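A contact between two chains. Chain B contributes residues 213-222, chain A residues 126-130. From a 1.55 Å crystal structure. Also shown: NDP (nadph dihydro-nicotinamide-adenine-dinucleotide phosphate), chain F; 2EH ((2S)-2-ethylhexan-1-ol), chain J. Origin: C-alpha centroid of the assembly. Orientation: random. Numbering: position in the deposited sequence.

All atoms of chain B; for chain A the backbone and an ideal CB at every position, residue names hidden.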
# COMPACT_ATOMS: atom_id res chain seq x y z
N GLY B 213 10.26 3.98 -3.71
CA GLY B 213 10.46 4.94 -2.63
C GLY B 213 9.24 5.15 -1.75
O GLY B 213 9.36 5.21 -0.57
N ILE B 214 8.05 5.14 -2.38
CA ILE B 214 6.80 5.22 -1.60
C ILE B 214 6.68 3.96 -0.75
O ILE B 214 6.35 4.08 0.42
CB ILE B 214 5.58 5.39 -2.53
CG1 ILE B 214 5.61 6.76 -3.21
CG2 ILE B 214 4.31 5.16 -1.77
CD1 ILE B 214 5.53 7.94 -2.33
N VAL B 215 6.90 2.76 -1.32
CA VAL B 215 6.82 1.55 -0.48
C VAL B 215 7.76 1.68 0.72
O VAL B 215 7.38 1.32 1.84
CB VAL B 215 7.05 0.32 -1.33
CG1 VAL B 215 7.21 -0.89 -0.40
CG2 VAL B 215 6.00 0.09 -2.40
N GLY B 216 8.91 2.30 0.47
CA GLY B 216 9.92 2.48 1.52
C GLY B 216 9.51 3.43 2.62
O GLY B 216 10.16 3.40 3.68
N ILE B 217 8.53 4.28 2.46
CA ILE B 217 8.10 5.18 3.56
C ILE B 217 6.90 4.58 4.30
O ILE B 217 6.51 5.10 5.35
CB ILE B 217 7.77 6.62 3.11
CG1 ILE B 217 6.55 6.73 2.22
CG2 ILE B 217 9.02 7.23 2.43
CD1 ILE B 217 6.06 8.15 1.88
N LEU B 218 6.28 3.52 3.77
CA LEU B 218 5.03 3.04 4.40
C LEU B 218 5.27 2.49 5.81
O LEU B 218 4.44 2.77 6.65
CB LEU B 218 4.39 1.97 3.54
CG LEU B 218 3.84 2.39 2.19
CD1 LEU B 218 3.30 1.20 1.43
CD2 LEU B 218 2.79 3.45 2.31
N SER B 219 6.29 1.70 6.01
CA SER B 219 6.39 1.03 7.34
C SER B 219 6.52 2.04 8.45
O SER B 219 5.78 1.90 9.44
CB SER B 219 7.51 0.00 7.36
OG SER B 219 7.03 -1.24 6.88
N PRO B 220 7.40 3.08 8.38
CA PRO B 220 7.41 3.97 9.54
C PRO B 220 6.15 4.78 9.77
O PRO B 220 5.79 5.06 10.90
CB PRO B 220 8.61 4.88 9.23
CG PRO B 220 9.45 4.04 8.32
CD PRO B 220 8.46 3.31 7.43
N ILE B 221 5.47 5.10 8.64
CA ILE B 221 4.19 5.82 8.72
C ILE B 221 3.16 4.91 9.41
O ILE B 221 2.39 5.34 10.28
CB ILE B 221 3.79 6.37 7.36
CG1 ILE B 221 4.77 7.50 7.01
CG2 ILE B 221 2.38 6.82 7.38
CD1 ILE B 221 4.72 7.95 5.62
N PHE B 222 3.06 3.63 8.97
CA PHE B 222 2.10 2.68 9.54
C PHE B 222 2.40 2.47 11.04
O PHE B 222 1.49 2.39 11.84
CB PHE B 222 2.13 1.37 8.78
CG PHE B 222 1.62 1.39 7.36
CD1 PHE B 222 0.91 2.45 6.81
CD2 PHE B 222 1.69 0.25 6.63
CE1 PHE B 222 0.44 2.39 5.51
CE2 PHE B 222 1.18 0.18 5.33
CZ PHE B 222 0.56 1.24 4.79
N UNK A 126 7.57 17.06 -3.12
CA UNK A 126 8.29 16.44 -1.99
C UNK A 126 7.61 15.09 -1.76
O UNK A 126 6.40 15.02 -1.48
CB UNK A 126 8.26 17.31 -0.73
N UNK A 127 8.40 14.00 -1.83
CA UNK A 127 7.76 12.64 -1.82
C UNK A 127 8.05 11.90 -0.52
O UNK A 127 7.79 10.68 -0.42
CB UNK A 127 8.26 11.80 -3.00
N UNK A 128 8.54 12.56 0.49
CA UNK A 128 8.97 11.93 1.77
C UNK A 128 8.49 12.78 2.91
O UNK A 128 8.31 14.00 2.79
CB UNK A 128 10.49 11.76 1.84
N UNK A 129 8.36 12.22 4.11
CA UNK A 129 7.81 12.94 5.24
C UNK A 129 8.79 13.92 5.89
O UNK A 129 10.00 13.96 5.56
CB UNK A 129 7.33 11.94 6.29
N UNK A 130 8.29 14.71 6.84
CA UNK A 130 9.11 15.83 7.37
C UNK A 130 10.41 15.37 8.02
O UNK A 130 11.40 16.11 7.91
CB UNK A 130 8.30 16.63 8.39
PA NDP F . -0.57 21.95 4.75
O1A NDP F . -0.69 21.23 3.49
O2A NDP F . -1.52 21.68 5.87
O5B NDP F . -0.62 23.48 4.43
C5B NDP F . -0.59 24.46 5.53
C4B NDP F . 0.13 25.69 5.09
O4B NDP F . -0.57 26.32 3.97
C3B NDP F . 0.20 26.76 6.20
O3B NDP F . 1.40 27.50 6.04
C2B NDP F . -1.03 27.60 5.88
O2B NDP F . -1.04 28.89 6.41
C1B NDP F . -0.87 27.64 4.36
N9A NDP F . -2.04 28.09 3.64
C8A NDP F . -3.26 27.45 3.52
N7A NDP F . -4.13 28.16 2.82
C5A NDP F . -3.50 29.35 2.56
C6A NDP F . -3.86 30.54 1.89
N6A NDP F . -5.05 30.70 1.29
N1A NDP F . -2.98 31.55 1.85
C2A NDP F . -1.78 31.39 2.44
N3A NDP F . -1.30 30.30 3.03
C4A NDP F . -2.20 29.33 3.08
O3 NDP F . 0.92 21.88 5.39
PN NDP F . 2.19 20.97 5.27
O1N NDP F . 3.31 21.75 5.82
O2N NDP F . 1.85 19.67 5.88
O5D NDP F . 2.35 20.68 3.74
C5D NDP F . 2.68 21.74 2.80
C4D NDP F . 2.76 21.13 1.43
O4D NDP F . 3.82 20.14 1.43
C3D NDP F . 1.50 20.41 0.97
O3D NDP F . 1.19 20.74 -0.39
C2D NDP F . 1.81 18.95 1.20
O2D NDP F . 1.13 18.05 0.33
C1D NDP F . 3.32 18.93 0.94
N1N NDP F . 3.99 17.81 1.63
C2N NDP F . 3.85 17.64 2.98
C3N NDP F . 4.43 16.58 3.63
C7N NDP F . 4.24 16.40 5.07
O7N NDP F . 4.76 15.35 5.55
N7N NDP F . 3.64 17.25 5.87
C4N NDP F . 5.15 15.57 2.84
C5N NDP F . 5.29 15.85 1.47
C6N NDP F . 4.74 16.92 0.91
P2B NDP F . -1.56 29.06 7.96
O1X NDP F . -0.43 28.57 8.86
O2X NDP F . -1.81 30.51 8.07
O3X NDP F . -2.82 28.22 8.12
C7 2EH J . 2.27 12.47 1.73
C8 2EH J . 4.66 11.72 1.47
C9 2EH J . 4.46 11.15 0.07
C12 2EH J . 2.59 11.80 4.73
C7A 2EH J . 3.44 11.70 2.33
O7C 2EH J . 2.30 13.89 1.89
CBA 2EH J . 3.74 12.06 3.78
CCA 2EH J . 2.99 11.58 6.10
CCB 2EH J . 1.86 11.02 6.95

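Chain B presents one flank of a helix, and the side chains nearest chain A are Ile B214, Ile B217 and Ile B221, spaced three and four residues apart so that they fall on a common face. All three are hydrocarbon to their tips, and no hydrogen bond crosses between the two stretches. What chain B offers is therefore an apolar ridge.

Position 126 lies beyond this ridge. Its ideal CB has nothing of the helix stretch within 5.5 Å, and phi/psi of -88/123 describe an extended backbone open to most residues. Its carbonyl O is 3.3 Å from C5N of NDP. The residue is Ile A126, and its side chain takes no part in the contact with the helix.

At position 127, CA-to-CB points sideways, yet the ideal CB is 4.8 Å from Ile B214 CD1. A side chain could thus run along the end of that isoleucine, which favours an apolar group of some length: leucine, isoleucine or methionine. The carbonyl O also faces the ridge, 3.8 Å from Ile B217 CD1, and lies 3.4 Å from C9 of 2EH. The residue is Met A127. Its three chi angles, all m, fold the side chain back so that CE comes 4.2 Å from Ile B214 CD1.

Position 128 again points sideways, with its ideal CB 4.8 Å from Ile B217 CG2. Phi/psi of -137/157 suit a beta-branched residue, and the single methyl nearby asks for a small apolar surface; valine, threonine or alanine would serve. The residue is Thr A128, whose CG2 packs 4.2 Å from Ile B217 CG2, while OG1 is hydrogen-bonded to a residue just outside the stretch.

Position 129 is the one whose CA-to-CB points toward the helix. The ideal CB is 4.8 Å from Ile B221 CD1, and Ile B217 is also within reach, so a compact apolar group could touch both. Phi of -77 with psi of 173 permits proline, though valine would fit the same evidence. The residue is Pro A129: its CD lies 4.1 Å from Ile B217 CG2 and its CG 4.4 Å from Ile B221 CD1, the ring bridging successive turns.

Position 130 leaves the helix behind, with no atom of the helix stretch within 5.5 Å of its ideal CB, so this stretch sets no preference. The residue is Ile A130, whose CG2 instead approaches O7N of NDP at 3.8 Å.

Chain A, residues 126-130: IMTPI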
# COMPACT_ATOMS: atom_id res chain seq x y z
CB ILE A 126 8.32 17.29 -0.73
CG1 ILE A 126 8.91 18.68 -1.02
CG2 ILE A 126 9.00 16.57 0.39
CD1 ILE A 126 8.49 19.73 0.04
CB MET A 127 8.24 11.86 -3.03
CG MET A 127 8.04 12.50 -4.38
SD MET A 127 6.38 13.16 -4.63
CE MET A 127 5.39 11.74 -4.19
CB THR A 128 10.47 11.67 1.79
OG1 THR A 128 11.14 12.89 1.41
CG2 THR A 128 10.87 10.64 0.79
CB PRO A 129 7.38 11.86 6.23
CG PRO A 129 8.17 10.73 5.85
CD PRO A 129 8.47 10.76 4.38
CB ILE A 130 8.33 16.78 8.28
CG1 ILE A 130 7.90 16.11 9.56
CG2 ILE A 130 7.17 17.46 7.61
CD1 ILE A 130 7.39 17.07 10.60
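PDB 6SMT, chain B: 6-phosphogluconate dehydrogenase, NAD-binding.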